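Local coordinates for L-lactate dehydrogenase (Trichomonas vaginalis, PDB 4UUN), which binds NADH and probably uses it to reduce pyruvate reversibly to L-lactate, within a family of mostly malate dehydrogenases, at residues H6-G11 against A83-S88; H38-P43 against K74-D79; L126-P131 against S152-L157. All coordinates share one frame; numbering follows the deposited sequence. Where two conformers were deposited one is given.

Contact 1. Residues H6-G11 against A83-S88. With NAI (1,4-dihydronicotinamide adenine dinucleotide), chain D.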
loop_
_atom_site.group_PDB
_atom_site.type_symbol
_atom_site.label_atom_id
_atom_site.label_comp_id
_atom_site.label_asym_id
_atom_site.label_seq_id
_atom_site.Cartn_x
_atom_site.Cartn_y
_atom_site.Cartn_z
ATOM N N HIS B 6 -1.288 -19.698 -2.708
ATOM C CA HIS B 6 -0.274 -19.544 -1.671
ATOM C C HIS B 6 0.892 -18.694 -2.167
ATOM O O HIS B 6 1.547 -19.023 -3.160
ATOM C CB HIS B 6 0.169 -20.918 -1.161
ATOM C CG HIS B 6 -0.869 -21.591 -0.317
ATOM N ND1 HIS B 6 -0.698 -21.824 1.031
ATOM C CD2 HIS B 6 -2.112 -22.035 -0.619
ATOM C CE1 HIS B 6 -1.781 -22.400 1.519
ATOM N NE2 HIS B 6 -2.656 -22.540 0.538
ATOM N N VAL B 7 1.126 -17.590 -1.461
ATOM C CA VAL B 7 2.066 -16.555 -1.884
ATOM C C VAL B 7 3.140 -16.352 -0.823
ATOM O O VAL B 7 2.824 -16.010 0.315
ATOM C CB VAL B 7 1.326 -15.205 -2.076
ATOM C CG1 VAL B 7 2.297 -14.078 -2.483
ATOM C CG2 VAL B 7 0.211 -15.345 -3.105
ATOM N N LEU B 8 4.402 -16.551 -1.203
ATOM C CA LEU B 8 5.540 -16.322 -0.307
ATOM C C LEU B 8 6.131 -14.920 -0.480
ATOM O O LEU B 8 6.357 -14.468 -1.604
ATOM C CB LEU B 8 6.646 -17.354 -0.565
ATOM C CG LEU B 8 8.004 -17.115 0.119
ATOM C CD1 LEU B 8 7.898 -17.184 1.639
ATOM C CD2 LEU B 8 9.029 -18.123 -0.387
ATOM N N ILE B 9 6.398 -14.262 0.649
ATOM C CA ILE B 9 7.200 -13.045 0.694
ATOM C C ILE B 9 8.358 -13.257 1.679
ATOM O O ILE B 9 8.123 -13.481 2.870
ATOM C CB ILE B 9 6.365 -11.830 1.172
ATOM C CG1 ILE B 9 5.142 -11.608 0.280
ATOM C CG2 ILE B 9 7.215 -10.559 1.195
ATOM C CD1 ILE B 9 4.121 -10.614 0.872
ATOM N N THR B 10 9.598 -13.188 1.189
ATOM C CA THR B 10 10.776 -13.255 2.062
ATOM C C THR B 10 11.126 -11.854 2.521
ATOM O O THR B 10 10.715 -10.876 1.900
ATOM C CB THR B 10 12.012 -13.867 1.360
ATOM O OG1 THR B 10 12.454 -13.004 0.305
ATOM C CG2 THR B 10 11.703 -15.250 0.804
ATOM N N GLY B 11 11.903 -11.755 3.596
ATOM C CA GLY B 11 12.168 -10.473 4.227
ATOM C C GLY B 11 10.864 -9.756 4.550
ATOM O O GLY B 11 10.767 -8.532 4.469
ATOM N N ALA B 83 6.262 -16.521 -5.495
ATOM C CA ALA B 83 7.151 -16.005 -4.463
ATOM C C ALA B 83 7.741 -14.661 -4.844
ATOM O O ALA B 83 8.133 -14.442 -6.001
ATOM C CB ALA B 83 8.265 -16.995 -4.187
ATOM N N PHE B 84 7.797 -13.774 -3.857
ATOM C CA PHE B 84 8.481 -12.500 -3.974
ATOM C C PHE B 84 9.743 -12.600 -3.119
ATOM O O PHE B 84 9.677 -12.506 -1.888
ATOM C CB PHE B 84 7.579 -11.358 -3.477
ATOM C CG PHE B 84 6.344 -11.141 -4.317
ATOM C CD1 PHE B 84 5.202 -11.902 -4.117
ATOM C CD2 PHE B 84 6.320 -10.160 -5.297
ATOM C CE1 PHE B 84 4.073 -11.696 -4.885
ATOM C CE2 PHE B 84 5.194 -9.951 -6.069
ATOM C CZ PHE B 84 4.070 -10.715 -5.867
ATOM N N LEU B 85 10.884 -12.833 -3.765
ATOM C CA LEU B 85 12.146 -12.979 -3.046
ATOM C C LEU B 85 12.774 -11.609 -2.832
ATOM O O LEU B 85 13.614 -11.152 -3.620
ATOM C CB LEU B 85 13.103 -13.908 -3.791
ATOM C CG LEU B 85 12.579 -15.310 -4.110
ATOM C CD1 LEU B 85 13.691 -16.151 -4.728
ATOM C CD2 LEU B 85 12.019 -16.000 -2.872
ATOM N N VAL B 86 12.364 -10.973 -1.741
ATOM C CA VAL B 86 12.764 -9.610 -1.425
ATOM C C VAL B 86 14.042 -9.580 -0.596
ATOM O O VAL B 86 14.900 -8.721 -0.785
ATOM C CB VAL B 86 11.627 -8.900 -0.648
ATOM C CG1 VAL B 86 12.037 -7.505 -0.225
ATOM C CG2 VAL B 86 10.356 -8.862 -1.493
ATOM N N ALA B 87 14.172 -10.525 0.323
ATOM C CA ALA B 87 15.331 -10.564 1.213
ATOM C C ALA B 87 16.639 -10.775 0.456
ATOM O O ALA B 87 16.697 -11.561 -0.483
ATOM C CB ALA B 87 15.155 -11.667 2.232
ATOM N N SER B 88 17.684 -10.079 0.897
ATOM C CA SER B 88 19.041 -10.298 0.420
ATOM C C SER B 88 20.011 -9.795 1.482
ATOM O O SER B 88 19.600 -9.145 2.449
ATOM C CB SER B 88 19.271 -9.535 -0.879
ATOM O OG SER B 88 19.113 -8.146 -0.662
HETATM P PA NAI D . 14.513 -3.722 4.773
HETATM O O1A NAI D . 15.907 -3.665 5.352
HETATM O O2A NAI D . 13.444 -2.772 5.268
HETATM O O5B NAI D . 13.960 -5.228 4.939
HETATM C C5B NAI D . 14.681 -6.380 4.507
HETATM C C4B NAI D . 14.155 -7.591 5.269
HETATM O O4B NAI D . 14.821 -8.791 4.859
HETATM C C3B NAI D . 14.370 -7.475 6.776
HETATM O O3B NAI D . 13.116 -7.668 7.439
HETATM C C2B NAI D . 15.365 -8.573 7.127
HETATM O O2B NAI D . 15.183 -9.121 8.438
HETATM C C1B NAI D . 15.061 -9.578 6.032
HETATM N N9A NAI D . 16.092 -10.611 5.783
HETATM C C8A NAI D . 17.436 -10.482 5.774
HETATM N N7A NAI D . 18.021 -11.679 5.486
HETATM C C5A NAI D . 17.040 -12.587 5.302
HETATM C C6A NAI D . 16.945 -14.030 4.970
HETATM N N6A NAI D . 18.059 -14.777 4.774
HETATM N N1A NAI D . 15.705 -14.576 4.875
HETATM C C2A NAI D . 14.576 -13.854 5.066
HETATM N N3A NAI D . 14.596 -12.542 5.376
HETATM C C4A NAI D . 15.769 -11.873 5.508
HETATM O O3 NAI D . 14.642 -3.552 3.178
HETATM P PN NAI D . 13.605 -3.186 2.001
HETATM O O1N NAI D . 13.534 -1.678 1.870
HETATM O O2N NAI D . 12.348 -3.998 2.214
HETATM O O5D NAI D . 14.377 -3.757 0.709
HETATM C C5D NAI D . 14.685 -5.141 0.658
HETATM C C4D NAI D . 15.537 -5.456 -0.562
HETATM O O4D NAI D . 14.875 -5.161 -1.795
HETATM C C3D NAI D . 16.823 -4.652 -0.586
HETATM O O3D NAI D . 17.826 -5.283 0.226
HETATM C C2D NAI D . 17.174 -4.623 -2.059
HETATM O O2D NAI D . 18.098 -5.676 -2.320
HETATM C C1D NAI D . 15.867 -4.912 -2.801
HETATM N N1N NAI D . 15.440 -3.848 -3.738
HETATM C C2N NAI D . 15.206 -4.201 -5.005
HETATM C C3N NAI D . 14.798 -3.313 -5.993
HETATM C C7N NAI D . 14.536 -3.767 -7.420
HETATM O O7N NAI D . 13.821 -3.201 -8.236
HETATM N N7N NAI D . 15.126 -4.898 -7.864
HETATM C C4N NAI D . 14.582 -1.863 -5.642
HETATM C C5N NAI D . 14.857 -1.589 -4.234
HETATM C C6N NAI D . 15.267 -2.580 -3.343
HETATM O O HOH W 1 14.743 -13.680 -0.798
#
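Leu8 and Ile9 pair with Ala83 and Phe84 as parallel neighbouring strands, their short axes 4.7 Å apart and inclined by only 6°. Phe84 N gives a nearly straight bond to Leu8 O at 2.8 Å, and Thr10 N reaches Phe84 O at 3.2 Å. On one face of the sheet the lone methyl of Ala83 fits against CB and CD2 of Leu8, a small residue leaving room for a branched one. On the other face Val7 CG1 comes to the edge of the Phe84 ring, in its plane, at 3.8 Å from CE1; the same ring touches Leu20 and Ile24 of helix 15-25, so an aromatic suits the core there. Thr10 combines two roles. Its CG2 packs on Leu85 CD2, while OG1, tucked between the backbone N and carbonyl carbon (chi1 66°), faces the chain where it leaves strand 82-85 through an inverse gamma turn centred on Leu85. There OG1 accepts a bond from Ala87 N at 3.0 Å and a weak, bent one from Val86 N; a water lies 2.6 Å from Thr10 OG1 and donates to Ala87 O. Gly11 opens the glycine-rich loop of this Rossmann domain; having no side chain, it lets NAI O4B approach its CA to 3.2 Å, and its positive phi comes easily to such a residue. Ala87 CB meets the adenine, and Ser88 OG accepts from NAI O2D at 3.1 Å. One buried hydroxyl thus takes the N-H of Ala87 and, weakly, that of Val86 where the strand pairing ends, tying together the starts of two loops that both touch the coenzyme.

Contact 2. Residues H38-P43 against K74-D79. With NAI (1,4-dihydronicotinamide adenine dinucleotide), chain D.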
loop_
_atom_site.group_PDB
_atom_site.type_symbol
_atom_site.label_atom_id
_atom_site.label_comp_id
_atom_site.label_asym_id
_atom_site.label_seq_id
_atom_site.Cartn_x
_atom_site.Cartn_y
_atom_site.Cartn_z
ATOM N N HIS B 38 2.534 -16.734 2.979
ATOM C CA HIS B 38 3.672 -17.278 3.715
ATOM C C HIS B 38 4.659 -16.143 3.916
ATOM O O HIS B 38 5.169 -15.575 2.946
ATOM C CB HIS B 38 4.343 -18.412 2.939
ATOM C CG HIS B 38 3.449 -19.583 2.692
ATOM N ND1 HIS B 38 3.717 -20.841 3.183
ATOM C CD2 HIS B 38 2.289 -19.686 2.001
ATOM C CE1 HIS B 38 2.758 -21.669 2.810
ATOM N NE2 HIS B 38 1.882 -20.993 2.090
ATOM N N LEU B 39 4.920 -15.810 5.173
ATOM C CA LEU B 39 5.702 -14.630 5.513
ATOM C C LEU B 39 6.992 -15.045 6.227
ATOM O O LEU B 39 6.963 -15.459 7.389
ATOM C CB LEU B 39 4.848 -13.698 6.380
ATOM C CG LEU B 39 3.527 -13.240 5.736
ATOM C CD1 LEU B 39 2.634 -12.560 6.766
ATOM C CD2 LEU B 39 3.756 -12.303 4.552
ATOM N N LEU B 40 8.119 -14.956 5.510
ATOM C CA LEU B 40 9.410 -15.431 6.011
ATOM C C LEU B 40 10.345 -14.288 6.388
ATOM O O LEU B 40 10.545 -13.353 5.610
ATOM C CB LEU B 40 10.102 -16.308 4.951
ATOM C CG LEU B 40 11.482 -16.892 5.301
ATOM C CD1 LEU B 40 11.387 -17.915 6.428
ATOM C CD2 LEU B 40 12.147 -17.520 4.083
ATOM N N ASP B 41 10.927 -14.365 7.577
ATOM C CA ASP B 41 12.015 -13.457 7.936
ATOM C C ASP B 41 12.968 -14.153 8.911
ATOM O O ASP B 41 12.887 -15.368 9.099
ATOM C CB ASP B 41 11.471 -12.141 8.504
ATOM C CG ASP B 41 12.357 -10.947 8.161
ATOM O OD1 ASP B 41 13.583 -11.034 8.384
ATOM O OD2 ASP B 41 11.836 -9.923 7.653
ATOM N N ILE B 42 13.891 -13.395 9.496
ATOM C CA ILE B 42 14.871 -13.965 10.426
ATOM C C ILE B 42 14.502 -13.645 11.880
ATOM O O ILE B 42 13.769 -12.693 12.141
ATOM C CB ILE B 42 16.294 -13.461 10.117
ATOM C CG1 ILE B 42 16.336 -11.932 10.103
ATOM C CG2 ILE B 42 16.758 -14.008 8.779
ATOM C CD1 ILE B 42 17.742 -11.361 10.140
ATOM N N PRO B 43 15.017 -14.439 12.839
ATOM C CA PRO B 43 14.630 -14.287 14.247
ATOM C C PRO B 43 14.714 -12.869 14.834
ATOM O O PRO B 43 13.819 -12.506 15.592
ATOM C CB PRO B 43 15.587 -15.243 14.969
ATOM C CG PRO B 43 15.832 -16.309 13.974
ATOM C CD PRO B 43 15.914 -15.595 12.653
ATOM N N LYS B 74 10.795 -24.643 5.455
ATOM C CA LYS B 74 9.768 -25.592 5.025
ATOM C C LYS B 74 8.376 -24.967 5.109
ATOM O O LYS B 74 7.597 -25.060 4.162
ATOM C CB LYS B 74 9.813 -26.897 5.823
ATOM C CG LYS B 74 8.800 -27.922 5.317
ATOM C CD LYS B 74 8.973 -29.290 5.956
ATOM C CE LYS B 74 8.005 -30.300 5.346
ATOM N NZ LYS B 74 8.255 -31.694 5.815
ATOM N N ALA B 75 8.080 -24.304 6.222
ATOM C CA ALA B 75 6.776 -23.673 6.401
ATOM C C ALA B 75 6.556 -22.557 5.380
ATOM O O ALA B 75 5.439 -22.345 4.924
ATOM C CB ALA B 75 6.633 -23.128 7.818
ATOM N N ALA B 76 7.629 -21.862 5.016
ATOM C CA ALA B 76 7.535 -20.721 4.100
ATOM C C ALA B 76 7.325 -21.130 2.640
ATOM O O ALA B 76 6.626 -20.437 1.897
ATOM C CB ALA B 76 8.784 -19.857 4.221
ATOM N N PHE B 77 7.934 -22.240 2.226
ATOM C CA PHE B 77 7.977 -22.615 0.810
ATOM C C PHE B 77 6.984 -23.709 0.432
ATOM O O PHE B 77 6.771 -23.974 -0.749
ATOM C CB PHE B 77 9.389 -23.081 0.427
ATOM C CG PHE B 77 10.393 -21.963 0.321
ATOM C CD1 PHE B 77 10.583 -21.299 -0.878
ATOM C CD2 PHE B 77 11.152 -21.582 1.415
ATOM C CE1 PHE B 77 11.509 -20.275 -0.977
ATOM C CE2 PHE B 77 12.079 -20.559 1.320
ATOM C CZ PHE B 77 12.252 -19.904 0.122
ATOM N N LYS B 78 6.383 -24.351 1.425
ATOM C CA LYS B 78 5.556 -25.529 1.164
ATOM C C LYS B 78 4.326 -25.228 0.308
ATOM O O LYS B 78 3.445 -24.468 0.711
ATOM C CB LYS B 78 5.124 -26.183 2.482
ATOM C CG LYS B 78 4.398 -27.511 2.321
ATOM C CD LYS B 78 5.268 -28.536 1.604
ATOM C CE LYS B 78 4.782 -29.960 1.846
ATOM N NZ LYS B 78 3.379 -30.175 1.396
ATOM N N ASP B 79 4.285 -25.842 -0.871
ATOM C CA ASP B 79 3.122 -25.799 -1.763
ATOM C C ASP B 79 2.749 -24.397 -2.266
ATOM O O ASP B 79 1.594 -24.148 -2.615
ATOM C CB ASP B 79 1.905 -26.463 -1.094
ATOM C CG ASP B 79 2.080 -27.969 -0.907
ATOM O OD1 ASP B 79 2.908 -28.584 -1.616
ATOM O OD2 ASP B 79 1.372 -28.540 -0.056
HETATM P PA NAI D . 14.513 -3.722 4.773
HETATM O O1A NAI D . 15.907 -3.665 5.352
HETATM O O2A NAI D . 13.444 -2.772 5.268
HETATM O O5B NAI D . 13.960 -5.228 4.939
HETATM C C5B NAI D . 14.681 -6.380 4.507
HETATM C C4B NAI D . 14.155 -7.591 5.269
HETATM O O4B NAI D . 14.821 -8.791 4.859
HETATM C C3B NAI D . 14.370 -7.475 6.776
HETATM O O3B NAI D . 13.116 -7.668 7.439
HETATM C C2B NAI D . 15.365 -8.573 7.127
HETATM O O2B NAI D . 15.183 -9.121 8.438
HETATM C C1B NAI D . 15.061 -9.578 6.032
HETATM N N9A NAI D . 16.092 -10.611 5.783
HETATM C C8A NAI D . 17.436 -10.482 5.774
HETATM N N7A NAI D . 18.021 -11.679 5.486
HETATM C C5A NAI D . 17.040 -12.587 5.302
HETATM C C6A NAI D . 16.945 -14.030 4.970
HETATM N N6A NAI D . 18.059 -14.777 4.774
HETATM N N1A NAI D . 15.705 -14.576 4.875
HETATM C C2A NAI D . 14.576 -13.854 5.066
HETATM N N3A NAI D . 14.596 -12.542 5.376
HETATM C C4A NAI D . 15.769 -11.873 5.508
HETATM O O3 NAI D . 14.642 -3.552 3.178
HETATM P PN NAI D . 13.605 -3.186 2.001
HETATM O O1N NAI D . 13.534 -1.678 1.870
HETATM O O2N NAI D . 12.348 -3.998 2.214
HETATM O O5D NAI D . 14.377 -3.757 0.709
HETATM C C5D NAI D . 14.685 -5.141 0.658
HETATM C C4D NAI D . 15.537 -5.456 -0.562
HETATM O O4D NAI D . 14.875 -5.161 -1.795
HETATM C C3D NAI D . 16.823 -4.652 -0.586
HETATM O O3D NAI D . 17.826 -5.283 0.226
HETATM C C2D NAI D . 17.174 -4.623 -2.059
HETATM O O2D NAI D . 18.098 -5.676 -2.320
HETATM C C1D NAI D . 15.867 -4.912 -2.801
HETATM N N1N NAI D . 15.440 -3.848 -3.738
HETATM C C2N NAI D . 15.206 -4.201 -5.005
HETATM C C3N NAI D . 14.798 -3.313 -5.993
HETATM C C7N NAI D . 14.536 -3.767 -7.420
HETATM O O7N NAI D . 13.821 -3.201 -8.236
HETATM N N7N NAI D . 15.126 -4.898 -7.864
HETATM C C4N NAI D . 14.582 -1.863 -5.642
HETATM C C5N NAI D . 14.857 -1.589 -4.234
HETATM C C6N NAI D . 15.267 -2.580 -3.343
#
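His38 reaches from its strand to the last turn of helix 73-77, where its CB, CG, ND1 and CE1 all lie near backbone oxygens. CB starts 3.2 Å from Ala76 O, and CG stays close to the same oxygen. With CG anti to the carbonyl carbon (chi1 -62°), the ring swings across the helix end and ND1 donates to Ala75 O at 2.9 Å, a bond lying in both the ring plane and the carbonyl plane. CE1 passes 3.6 Å from Lys78 O, and at the tip NE2 is hydrogen-bonded to ND1 of His6. Histidine suits this place because its two nitrogens join a helix end to the neighbouring strand 5-10; the partial negative charge of the carbonyls would probably favour a proton on ND1. Further along, Leu40 lays CB, CD1 and CD2 around the methyl of Ala76, with CB to CB at 3.9 Å, and its CD2 meets Phe77 CE2. The smallness of Ala76 lets the helix sit close. Beyond the strand end, Asp41 holds the adenosine ribose: OD2 accepts from NAI O3B at 2.6 Å, while OD1 lies against NAI O2B at a distance too short to be taken at face value. Ile42 N donates to the anti lone pair of Asp41 OD1 at 2.6 Å. An acidic residue here is the textbook mark of a Rossmann domain that prefers NAD to NADP. Helix 73-77 thus packs on strand 35-40 from one face of the sheet, touching strands 5-10 and 64-70 to either side of it, while Phe77 reaches over to helix 97-118.

Contact 3. Residues L126-P131 against S152-L157. With NAI (1,4-dihydronicotinamide adenine dinucleotide), chain D.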
loop_
_atom_site.group_PDB
_atom_site.type_symbol
_atom_site.label_atom_id
_atom_site.label_comp_id
_atom_site.label_asym_id
_atom_site.label_seq_id
_atom_site.Cartn_x
_atom_site.Cartn_y
_atom_site.Cartn_z
ATOM N N LEU B 126 9.654 -14.513 -8.444
ATOM C CA LEU B 126 10.138 -13.183 -8.792
ATOM C C LEU B 126 11.269 -12.732 -7.861
ATOM O O LEU B 126 11.062 -12.528 -6.662
ATOM C CB LEU B 126 8.990 -12.176 -8.729
ATOM C CG LEU B 126 9.366 -10.713 -8.986
ATOM C CD1 LEU B 126 10.139 -10.544 -10.318
ATOM C CD2 LEU B 126 8.106 -9.862 -8.970
ATOM N N VAL B 127 12.461 -12.566 -8.420
ATOM C CA VAL B 127 13.630 -12.169 -7.646
ATOM C C VAL B 127 13.798 -10.653 -7.625
ATOM O O VAL B 127 13.926 -9.998 -8.672
ATOM C CB VAL B 127 14.900 -12.835 -8.185
ATOM C CG1 VAL B 127 16.107 -12.484 -7.324
ATOM C CG2 VAL B 127 14.701 -14.331 -8.220
ATOM N N ILE B 128 13.795 -10.109 -6.411
ATOM C CA ILE B 128 13.806 -8.673 -6.197
ATOM C C ILE B 128 15.077 -8.247 -5.469
ATOM O O ILE B 128 15.707 -7.286 -5.857
ATOM C CB ILE B 128 12.547 -8.242 -5.408
ATOM C CG1 ILE B 128 11.294 -8.505 -6.256
ATOM C CG2 ILE B 128 12.625 -6.781 -5.012
ATOM C CD1 ILE B 128 9.979 -8.399 -5.487
ATOM N N GLY B 129 15.464 -8.976 -4.427
ATOM C CA GLY B 129 16.699 -8.700 -3.706
ATOM C C GLY B 129 17.936 -8.617 -4.590
ATOM O O GLY B 129 18.132 -9.441 -5.487
ATOM N N ASN B 130 18.780 -7.624 -4.320
ATOM C CA ASN B 130 19.945 -7.412 -5.163
ATOM C C ASN B 130 21.172 -8.218 -4.750
ATOM O O ASN B 130 21.344 -8.572 -3.586
ATOM C CB ASN B 130 20.259 -5.922 -5.277
ATOM C CG ASN B 130 19.351 -5.228 -6.274
ATOM O OD1 ASN B 130 19.164 -5.705 -7.401
ATOM N ND2 ASN B 130 18.763 -4.115 -5.863
ATOM N N PRO B 131 22.027 -8.558 -5.732
ATOM C CA PRO B 131 21.953 -8.273 -7.172
ATOM C C PRO B 131 20.968 -9.226 -7.851
ATOM O O PRO B 131 21.234 -10.428 -7.929
ATOM C CB PRO B 131 23.389 -8.503 -7.641
ATOM C CG PRO B 131 23.935 -9.523 -6.689
ATOM C CD PRO B 131 23.249 -9.302 -5.377
ATOM N N SER B 152 12.100 -15.275 -12.743
ATOM C CA SER B 152 12.345 -13.973 -13.377
ATOM C C SER B 152 12.853 -12.970 -12.346
ATOM O O SER B 152 12.778 -13.233 -11.142
ATOM C CB SER B 152 11.087 -13.449 -14.070
ATOM O OG SER B 152 10.038 -13.237 -13.145
ATOM N N SER B 153 13.377 -11.834 -12.809
ATOM C CA SER B 153 13.875 -10.791 -11.909
ATOM C C SER B 153 13.221 -9.467 -12.270
ATOM O O SER B 153 12.713 -9.297 -13.384
ATOM C CB SER B 153 15.411 -10.687 -11.941
ATOM O OG SER B 153 15.906 -10.305 -13.211
ATOM N N LEU B 154 13.214 -8.546 -11.315
ATOM C CA LEU B 154 12.411 -7.335 -11.426
ATOM C C LEU B 154 13.191 -6.166 -12.014
ATOM O O LEU B 154 14.122 -5.677 -11.391
ATOM C CB LEU B 154 11.904 -6.935 -10.037
ATOM C CG LEU B 154 10.981 -5.717 -10.000
ATOM C CD1 LEU B 154 9.706 -6.011 -10.748
ATOM C CD2 LEU B 154 10.685 -5.304 -8.544
ATOM N N SER B 155 12.793 -5.704 -13.191
ATOM C CA SER B 155 13.391 -4.507 -13.788
ATOM C C SER B 155 12.356 -3.404 -14.043
ATOM O O SER B 155 12.691 -2.328 -14.560
ATOM C CB SER B 155 14.117 -4.873 -15.082
ATOM O OG SER B 155 13.253 -5.556 -15.965
ATOM N N MET B 156 11.110 -3.654 -13.649
ATOM C CA MET B 156 10.026 -2.717 -13.926
ATOM C C MET B 156 10.121 -1.391 -13.156
ATOM O O MET B 156 9.569 -0.381 -13.601
ATOM C CB MET B 156 8.656 -3.382 -13.675
ATOM C CG MET B 156 8.038 -4.064 -14.912
ATOM S SD MET B 156 7.879 -3.010 -16.384
ATOM C CE MET B 156 6.719 -1.780 -15.775
ATOM N N LEU B 157 10.793 -1.383 -12.003
ATOM C CA LEU B 157 10.982 -0.135 -11.269
ATOM C C LEU B 157 11.728 0.851 -12.151
ATOM O O LEU B 157 11.350 2.010 -12.281
ATOM C CB LEU B 157 11.763 -0.361 -9.975
ATOM C CG LEU B 157 12.143 0.883 -9.162
ATOM C CD1 LEU B 157 10.944 1.789 -8.876
ATOM C CD2 LEU B 157 12.809 0.461 -7.851
HETATM P PA NAI D . 14.513 -3.722 4.773
HETATM O O1A NAI D . 15.907 -3.665 5.352
HETATM O O2A NAI D . 13.444 -2.772 5.268
HETATM O O5B NAI D . 13.960 -5.228 4.939
HETATM C C5B NAI D . 14.681 -6.380 4.507
HETATM C C4B NAI D . 14.155 -7.591 5.269
HETATM O O4B NAI D . 14.821 -8.791 4.859
HETATM C C3B NAI D . 14.370 -7.475 6.776
HETATM O O3B NAI D . 13.116 -7.668 7.439
HETATM C C2B NAI D . 15.365 -8.573 7.127
HETATM O O2B NAI D . 15.183 -9.121 8.438
HETATM C C1B NAI D . 15.061 -9.578 6.032
HETATM N N9A NAI D . 16.092 -10.611 5.783
HETATM C C8A NAI D . 17.436 -10.482 5.774
HETATM N N7A NAI D . 18.021 -11.679 5.486
HETATM C C5A NAI D . 17.040 -12.587 5.302
HETATM C C6A NAI D . 16.945 -14.030 4.970
HETATM N N6A NAI D . 18.059 -14.777 4.774
HETATM N N1A NAI D . 15.705 -14.576 4.875
HETATM C C2A NAI D . 14.576 -13.854 5.066
HETATM N N3A NAI D . 14.596 -12.542 5.376
HETATM C C4A NAI D . 15.769 -11.873 5.508
HETATM O O3 NAI D . 14.642 -3.552 3.178
HETATM P PN NAI D . 13.605 -3.186 2.001
HETATM O O1N NAI D . 13.534 -1.678 1.870
HETATM O O2N NAI D . 12.348 -3.998 2.214
HETATM O O5D NAI D . 14.377 -3.757 0.709
HETATM C C5D NAI D . 14.685 -5.141 0.658
HETATM C C4D NAI D . 15.537 -5.456 -0.562
HETATM O O4D NAI D . 14.875 -5.161 -1.795
HETATM C C3D NAI D . 16.823 -4.652 -0.586
HETATM O O3D NAI D . 17.826 -5.283 0.226
HETATM C C2D NAI D . 17.174 -4.623 -2.059
HETATM O O2D NAI D . 18.098 -5.676 -2.320
HETATM C C1D NAI D . 15.867 -4.912 -2.801
HETATM N N1N NAI D . 15.440 -3.848 -3.738
HETATM C C2N NAI D . 15.206 -4.201 -5.005
HETATM C C3N NAI D . 14.798 -3.313 -5.993
HETATM C C7N NAI D . 14.536 -3.767 -7.420
HETATM O O7N NAI D . 13.821 -3.201 -8.236
HETATM N N7N NAI D . 15.126 -4.898 -7.864
HETATM C C4N NAI D . 14.582 -1.863 -5.642
HETATM C C5N NAI D . 14.857 -1.589 -4.234
HETATM C C6N NAI D . 15.267 -2.580 -3.343
#
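Leu154 turns its side chain toward the neighbouring segment just where the strand pairing of Leu126 and Val127 with Ser152 and Ser153 runs out. Its CB lies 4.0 Å from Leu126 CD1. A chi1 of -177° carries the Leu154 branch away from its own N and alongside Ile128, CD2 to CG1 at 4.0 Å, both side chains pointing the same way. Two backbone bonds hold the parallel strands. Val127 N meets Ser152 O almost straight at 2.8 Å, whereas Leu154 N reaches Val127 O along a more bent path (141° at the hydrogen) at 3.1 Å. Serines fit the outer strand of the pair, since their short side chains let helix 242-257 approach Ser152 and helix 132-141 approach Ser153. Helix 132-141 is the crossover connection of this beta-alpha-beta unit. Past Val127 the chain leaves the sheet and serves the coenzyme: Ile128 O accepts from NAI N7N at 3.2 Å, and Asn130 N donates to NAI O2D at 2.9 Å, ahead of a cis peptide bond to Pro131. Leu157 sets CD2 3.7 Å from NAI C4N, the carbon that carries the hydride in such coenzymes. Polar backbone groups therefore fix the carboxamide and ribose, while leucine and isoleucine methyls give the nicotinamide an apolar setting consistent with hydride transfer.

All three contacts involve the six-stranded parallel Rossmann sheet, contact 2 through strand 35-40 with helix 73-77 packed on it. Contact 2 lies within the chain span between the two segments of contact 1, and contact 3 follows both. Strand 5-10 of contact 1 neighbours strand 35-40, and strand 82-85 neighbours strand 124-127 of contact 3; the centres of contacts 1 and 2 are 9 Å apart, those of contacts 1 and 3 11 Å. Contacts 2 and 3, with centres 19 Å apart, do not touch but are bridged by NADH. Contact 2 takes the adenosine ribose, contact 1 touches the adenosine and the nicotinamide ribose, and contact 3 holds the nicotinamide, where strand 151-153 leads into helix 156-170.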